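Long-range contact in pyridoxamine 5-phosphate-dependent dehydrase (PDB 3B8X), which probably removes the C3'-hydroxyl of GDP-4-keto-6-deoxymannose by a coupled transamination and deoxygenation, a step in making L-colitose for the bacterial O-antigen: residues V274-F286 against N373-R386. The protein carries 1 engineered substitution. Sequence-based numbering, arbitrary orientation.
Sequences VRRKNAEYFLDKF and NHQIELFDEIDYLR. With NA (sodium ion), chain K; NA (sodium ion), chain L.
N278 meets the loop before helix 379-388 with both ends of its amide, which suits it to a run of backbone that offers donors and acceptors alike. Its ND2 donates to I376 O at 3.1 Å, nearly straight at 167°. N278 ND2 also donates to N373 OD1 at 3.0 Å, where it lies in the carbonyl plane of a side-chain amide turned steeply from its own. N278 OD1 accepts from L378 N at 2.9 Å, with L378 at the N-cap position of the helix. N373 answers through ND2, which bonds to R275 O from the face opposite A279 N.

Beyond the loop, segments 274-286 and 379-386 of the two helices run nearly parallel, crossing at -24°, beside the four-stranded antiparallel sheet of this aminotransferase-family fold. I382 is the knob, branched to fill the hole among N278, Y281, F282 and K285. Y281, whose CG stands anti to the backbone N (chi1 -170°), reaches across so that one ring face takes the edge of F379, a T-shaped pair, while Y281 OH donates to D383 OD1 at a very short 2.5 Å. K285 NZ adds a weak salt bridge to that oxygen. R386 CD sits over the F286 ring, 3.5 Å from its centroid, in a CH-pi contact.

Further out, R275 NH1 is held by W303 O and F304 O, while N373 O and L8 O bind a sodium ion; F306 stacks on F282.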
loop_
_atom_site.group_PDB
_atom_site.type_symbol
_atom_site.label_atom_id
_atom_site.label_comp_id
_atom_site.label_asym_id
_atom_site.label_seq_id
_atom_site.Cartn_x
_atom_site.Cartn_y
_atom_site.Cartn_z
ATOM N N VAL B 274 28.806 -12.877 5.128
ATOM C CA VAL B 274 28.439 -14.210 5.628
ATOM C C VAL B 274 27.709 -14.993 4.554
ATOM O O VAL B 274 27.984 -16.176 4.307
ATOM C CB VAL B 274 27.599 -14.148 6.894
ATOM C CG1 VAL B 274 27.253 -15.552 7.353
ATOM C CG2 VAL B 274 28.372 -13.452 7.991
ATOM N N ARG B 275 26.729 -14.331 3.946
ATOM C CA ARG B 275 25.945 -14.946 2.887
ATOM C C ARG B 275 26.833 -15.388 1.731
ATOM O O ARG B 275 26.635 -16.464 1.179
ATOM C CB ARG B 275 24.924 -13.960 2.347
ATOM C CG ARG B 275 23.726 -13.765 3.245
ATOM C CD ARG B 275 22.775 -12.852 2.534
ATOM N NE ARG B 275 21.529 -12.739 3.267
ATOM C CZ ARG B 275 20.438 -13.399 2.937
ATOM N NH1 ARG B 275 20.423 -14.208 1.876
ATOM N NH2 ARG B 275 19.378 -13.267 3.704
ATOM N N ARG B 276 27.758 -14.541 1.297
ATOM C CA ARG B 276 28.667 -14.985 0.221
ATOM C C ARG B 276 29.592 -16.126 0.670
ATOM O O ARG B 276 29.898 -17.036 -0.111
ATOM C CB ARG B 276 29.443 -13.825 -0.453
ATOM C CG ARG B 276 28.533 -12.917 -1.291
ATOM C CD ARG B 276 29.169 -11.546 -1.625
ATOM N NE ARG B 276 30.377 -11.793 -2.391
ATOM C CZ ARG B 276 30.388 -12.375 -3.586
ATOM N NH1 ARG B 276 29.252 -12.732 -4.179
ATOM N NH2 ARG B 276 31.546 -12.608 -4.183
ATOM N N LYS B 277 30.035 -16.133 1.928
ATOM C CA LYS B 277 30.888 -17.271 2.314
ATOM C C LYS B 277 30.033 -18.532 2.318
ATOM O O LYS B 277 30.486 -19.608 1.942
ATOM C CB LYS B 277 31.532 -17.078 3.677
ATOM C CG LYS B 277 32.651 -18.058 3.925
ATOM C CD LYS B 277 33.901 -17.377 4.448
ATOM C CE LYS B 277 34.984 -18.415 4.758
ATOM N NZ LYS B 277 35.124 -18.742 6.217
ATOM N N ASN B 278 28.760 -18.377 2.646
ATOM C CA ASN B 278 27.911 -19.560 2.660
ATOM C C ASN B 278 27.821 -20.025 1.233
ATOM O O ASN B 278 27.786 -21.212 0.961
ATOM C CB ASN B 278 26.490 -19.230 3.140
ATOM C CG ASN B 278 26.394 -19.110 4.650
ATOM O OD1 ASN B 278 27.161 -19.723 5.398
ATOM N ND2 ASN B 278 25.427 -18.320 5.110
ATOM N N ALA B 279 27.738 -19.066 0.327
ATOM C CA ALA B 279 27.563 -19.401 -1.087
ATOM C C ALA B 279 28.802 -20.130 -1.586
ATOM O O ALA B 279 28.717 -21.012 -2.422
ATOM C CB ALA B 279 27.287 -18.141 -1.915
ATOM N N GLU B 280 29.959 -19.757 -1.063
ATOM C CA GLU B 280 31.182 -20.382 -1.509
ATOM C C GLU B 280 31.215 -21.850 -1.146
ATOM O O GLU B 280 31.543 -22.703 -1.968
ATOM C CB GLU B 280 32.366 -19.671 -0.878
ATOM C CG GLU B 280 33.672 -20.419 -0.942
ATOM C CD GLU B 280 34.716 -19.671 -0.150
ATOM O OE1 GLU B 280 34.734 -19.780 1.097
ATOM O OE2 GLU B 280 35.465 -18.906 -0.783
ATOM N N TYR B 281 30.847 -22.150 0.087
ATOM C CA TYR B 281 30.810 -23.527 0.554
ATOM C C TYR B 281 29.748 -24.339 -0.208
ATOM O O TYR B 281 29.969 -25.459 -0.693
ATOM C CB TYR B 281 30.494 -23.485 2.049
ATOM C CG TYR B 281 30.670 -24.818 2.702
ATOM C CD1 TYR B 281 31.937 -25.378 2.778
ATOM C CD2 TYR B 281 29.576 -25.560 3.165
ATOM C CE1 TYR B 281 32.138 -26.604 3.360
ATOM C CE2 TYR B 281 29.763 -26.794 3.721
ATOM C CZ TYR B 281 31.061 -27.313 3.825
ATOM O OH TYR B 281 31.282 -28.548 4.415
ATOM N N PHE B 282 28.581 -23.728 -0.345
ATOM C CA PHE B 282 27.480 -24.352 -1.095
ATOM C C PHE B 282 27.942 -24.780 -2.510
ATOM O O PHE B 282 27.754 -25.939 -2.928
ATOM C CB PHE B 282 26.330 -23.327 -1.224
ATOM C CG PHE B 282 25.211 -23.772 -2.142
ATOM C CD1 PHE B 282 24.362 -24.811 -1.763
ATOM C CD2 PHE B 282 25.047 -23.177 -3.389
ATOM C CE1 PHE B 282 23.330 -25.256 -2.630
ATOM C CE2 PHE B 282 24.048 -23.603 -4.272
ATOM C CZ PHE B 282 23.196 -24.658 -3.903
ATOM N N LEU B 283 28.554 -23.838 -3.236
ATOM C CA LEU B 283 29.014 -24.103 -4.588
ATOM C C LEU B 283 30.068 -25.206 -4.570
ATOM O O LEU B 283 30.077 -26.102 -5.423
ATOM C CB LEU B 283 29.572 -22.837 -5.252
ATOM C CG LEU B 283 28.490 -21.789 -5.588
ATOM C CD1 LEU B 283 29.050 -20.471 -6.154
ATOM C CD2 LEU B 283 27.310 -22.344 -6.458
ATOM N N ASP B 284 30.958 -25.148 -3.594
ATOM C CA ASP B 284 32.005 -26.149 -3.536
ATOM C C ASP B 284 31.347 -27.494 -3.249
ATOM O O ASP B 284 31.717 -28.540 -3.784
ATOM C CB ASP B 284 33.007 -25.796 -2.448
ATOM C CG ASP B 284 33.813 -26.986 -1.998
ATOM O OD1 ASP B 284 34.415 -27.654 -2.872
ATOM O OD2 ASP B 284 33.840 -27.265 -0.781
ATOM N N LYS B 285 30.310 -27.474 -2.434
ATOM C CA LYS B 285 29.648 -28.731 -2.140
ATOM C C LYS B 285 28.723 -29.353 -3.202
ATOM O O LYS B 285 28.469 -30.572 -3.189
ATOM C CB LYS B 285 28.890 -28.583 -0.824
ATOM C CG LYS B 285 29.805 -28.542 0.342
ATOM C CD LYS B 285 29.448 -29.740 1.171
ATOM C CE LYS B 285 30.642 -30.601 1.456
ATOM N NZ LYS B 285 30.166 -31.665 2.374
ATOM N N PHE B 286 28.134 -28.508 -4.044
ATOM C CA PHE B 286 27.199 -28.970 -5.053
ATOM C C PHE B 286 27.722 -28.791 -6.476
ATOM O O PHE B 286 26.970 -28.966 -7.442
ATOM C CB PHE B 286 25.893 -28.180 -4.896
ATOM C CG PHE B 286 25.045 -28.637 -3.740
ATOM C CD1 PHE B 286 25.235 -28.097 -2.480
ATOM C CD2 PHE B 286 24.088 -29.629 -3.910
ATOM C CE1 PHE B 286 24.457 -28.514 -1.422
ATOM C CE2 PHE B 286 23.329 -30.077 -2.831
ATOM C CZ PHE B 286 23.512 -29.510 -1.598
ATOM N N ASN B 373 19.276 -19.024 2.241
ATOM C CA ASN B 373 20.627 -18.556 2.622
ATOM C C ASN B 373 20.382 -17.551 3.765
ATOM O O ASN B 373 19.346 -16.892 3.821
ATOM C CB ASN B 373 21.421 -17.962 1.449
ATOM C CG ASN B 373 22.903 -17.731 1.809
ATOM O OD1 ASN B 373 23.382 -18.187 2.852
ATOM N ND2 ASN B 373 23.619 -17.007 0.943
ATOM N N HIS B 374 21.296 -17.439 4.713
ATOM C CA HIS B 374 21.107 -16.516 5.826
ATOM C C HIS B 374 22.374 -15.697 6.059
ATOM O O HIS B 374 23.446 -16.042 5.565
ATOM C CB HIS B 374 20.824 -17.286 7.177
ATOM C CG HIS B 374 19.677 -18.246 7.125
ATOM N ND1 HIS B 374 18.779 -18.373 8.161
ATOM C CD2 HIS B 374 19.299 -19.149 6.186
ATOM C CE1 HIS B 374 17.895 -19.310 7.860
ATOM N NE2 HIS B 374 18.211 -19.825 6.688
ATOM N N GLN B 375 22.261 -14.683 6.913
ATOM C CA GLN B 375 23.386 -13.815 7.278
ATOM C C GLN B 375 24.205 -14.417 8.409
ATOM O O GLN B 375 24.997 -13.744 9.029
ATOM C CB GLN B 375 22.857 -12.456 7.726
ATOM C CG GLN B 375 22.135 -12.428 9.096
ATOM C CD GLN B 375 20.873 -13.316 9.235
ATOM O OE1 GLN B 375 20.152 -13.603 8.271
ATOM N NE2 GLN B 375 20.609 -13.741 10.460
ATOM N N ILE B 376 23.941 -15.680 8.711
ATOM C CA ILE B 376 24.618 -16.481 9.734
ATOM C C ILE B 376 25.240 -17.692 8.994
ATOM O O ILE B 376 24.633 -18.193 8.060
ATOM C CB ILE B 376 23.539 -17.057 10.734
ATOM C CG1 ILE B 376 22.770 -15.942 11.424
ATOM C CG2 ILE B 376 24.166 -17.927 11.810
ATOM C CD1 ILE B 376 21.286 -16.208 11.463
ATOM N N GLU B 377 26.427 -18.163 9.383
ATOM C CA GLU B 377 27.039 -19.310 8.692
ATOM C C GLU B 377 26.085 -20.477 8.665
ATOM O O GLU B 377 25.369 -20.702 9.635
ATOM C CB GLU B 377 28.380 -19.747 9.309
ATOM C CG GLU B 377 28.295 -20.292 10.750
ATOM C CD GLU B 377 28.108 -21.805 10.856
ATOM O OE1 GLU B 377 28.074 -22.522 9.836
ATOM O OE2 GLU B 377 27.955 -22.293 11.989
ATOM N N LEU B 378 26.137 -21.245 7.582
ATOM C CA LEU B 378 25.261 -22.390 7.395
ATOM C C LEU B 378 26.057 -23.664 7.050
ATOM O O LEU B 378 25.543 -24.556 6.348
ATOM C CB LEU B 378 24.315 -22.065 6.219
ATOM C CG LEU B 378 23.122 -21.163 6.544
ATOM C CD1 LEU B 378 22.379 -20.665 5.294
ATOM C CD2 LEU B 378 22.166 -21.918 7.445
ATOM N N PHE B 379 27.295 -23.773 7.522
ATOM C CA PHE B 379 28.088 -24.940 7.130
ATOM C C PHE B 379 27.482 -26.277 7.414
ATOM O O PHE B 379 27.530 -27.146 6.551
ATOM C CB PHE B 379 29.546 -24.893 7.581
ATOM C CG PHE B 379 30.208 -23.574 7.345
ATOM C CD1 PHE B 379 30.643 -22.804 8.422
ATOM C CD2 PHE B 379 30.331 -23.060 6.065
ATOM C CE1 PHE B 379 31.210 -21.575 8.227
ATOM C CE2 PHE B 379 30.900 -21.816 5.858
ATOM C CZ PHE B 379 31.347 -21.073 6.950
ATOM N N ASP B 380 26.926 -26.451 8.621
ATOM C CA ASP B 380 26.315 -27.759 8.957
ATOM C C ASP B 380 25.077 -28.016 8.158
ATOM O O ASP B 380 24.801 -29.140 7.743
ATOM C CB ASP B 380 25.996 -27.878 10.449
ATOM C CG ASP B 380 27.239 -27.729 11.314
ATOM O OD1 ASP B 380 28.332 -28.130 10.854
ATOM O OD2 ASP B 380 27.134 -27.144 12.410
ATOM N N GLU B 381 24.310 -26.954 7.982
ATOM C CA GLU B 381 23.073 -27.021 7.237
ATOM C C GLU B 381 23.327 -27.377 5.778
ATOM O O GLU B 381 22.536 -28.058 5.145
ATOM C CB GLU B 381 22.330 -25.688 7.378
ATOM C CG GLU B 381 21.769 -25.449 8.776
ATOM C CD GLU B 381 22.766 -24.729 9.686
ATOM O OE1 GLU B 381 23.963 -24.749 9.370
ATOM O OE2 GLU B 381 22.378 -24.126 10.712
ATOM N N ILE B 382 24.421 -26.880 5.229
ATOM C CA ILE B 382 24.738 -27.195 3.824
ATOM C C ILE B 382 25.241 -28.625 3.655
ATOM O O ILE B 382 24.991 -29.291 2.636
ATOM C CB ILE B 382 25.766 -26.194 3.257
ATOM C CG1 ILE B 382 25.057 -24.894 2.890
ATOM C CG2 ILE B 382 26.413 -26.719 1.971
ATOM C CD1 ILE B 382 26.020 -23.694 2.812
ATOM N N ASP B 383 26.024 -29.082 4.624
ATOM C CA ASP B 383 26.522 -30.462 4.580
ATOM C C ASP B 383 25.280 -31.339 4.583
ATOM O O ASP B 383 25.178 -32.404 3.950
ATOM C CB ASP B 383 27.236 -30.799 5.898
ATOM C CG ASP B 383 28.619 -30.158 6.032
ATOM O OD1 ASP B 383 29.267 -29.874 5.004
ATOM O OD2 ASP B 383 29.078 -29.973 7.186
ATOM N N TYR B 384 24.368 -30.942 5.444
ATOM C CA TYR B 384 23.167 -31.722 5.652
ATOM C C TYR B 384 22.397 -31.763 4.341
ATOM O O TYR B 384 21.980 -32.826 3.854
ATOM C CB TYR B 384 22.353 -31.057 6.785
ATOM C CG TYR B 384 21.090 -31.773 7.204
ATOM C CD1 TYR B 384 21.071 -33.154 7.435
ATOM C CD2 TYR B 384 19.895 -31.062 7.367
ATOM C CE1 TYR B 384 19.876 -33.810 7.822
ATOM C CE2 TYR B 384 18.711 -31.701 7.744
ATOM C CZ TYR B 384 18.700 -33.077 7.969
ATOM O OH TYR B 384 17.524 -33.715 8.342
ATOM N N LEU B 385 22.211 -30.582 3.766
ATOM C CA LEU B 385 21.478 -30.449 2.514
ATOM C C LEU B 385 22.092 -31.336 1.428
ATOM O O LEU B 385 21.363 -32.076 0.742
ATOM C CB LEU B 385 21.463 -28.986 2.109
ATOM C CG LEU B 385 20.993 -28.599 0.711
ATOM C CD1 LEU B 385 19.484 -28.554 0.699
ATOM C CD2 LEU B 385 21.529 -27.200 0.523
ATOM N N ARG B 386 23.430 -31.338 1.359
ATOM C CA ARG B 386 24.173 -32.192 0.419
ATOM C C ARG B 386 23.977 -33.709 0.632
ATOM O O ARG B 386 23.894 -34.481 -0.338
ATOM C CB ARG B 386 25.639 -31.768 0.337
ATOM C CG ARG B 386 26.471 -32.431 -0.761
ATOM C CD ARG B 386 26.054 -32.067 -2.169
ATOM N NE ARG B 386 26.737 -32.878 -3.190
ATOM C CZ ARG B 386 26.371 -34.108 -3.562
ATOM N NH1 ARG B 386 25.386 -34.764 -2.964
ATOM N NH2 ARG B 386 27.030 -34.723 -4.522
HETATM NA NA NA K . 16.762 -16.422 3.696
HETATM NA NA NA L . 26.094 -24.520 13.094
HETATM O O HOH W 1 19.495 -11.715 6.171
HETATM O O HOH W 2 17.048 -14.416 2.170
HETATM O O HOH W 3 16.988 -14.778 5.309
HETATM O O HOH W 4 27.703 -33.238 3.172
HETATM O O HOH W 5 29.076 -32.608 -5.513
HETATM O O HOH W 6 16.589 -17.499 1.539
HETATM O O HOH W 7 23.524 -25.714 12.899
HETATM O O HOH W 8 14.238 -15.920 2.425
#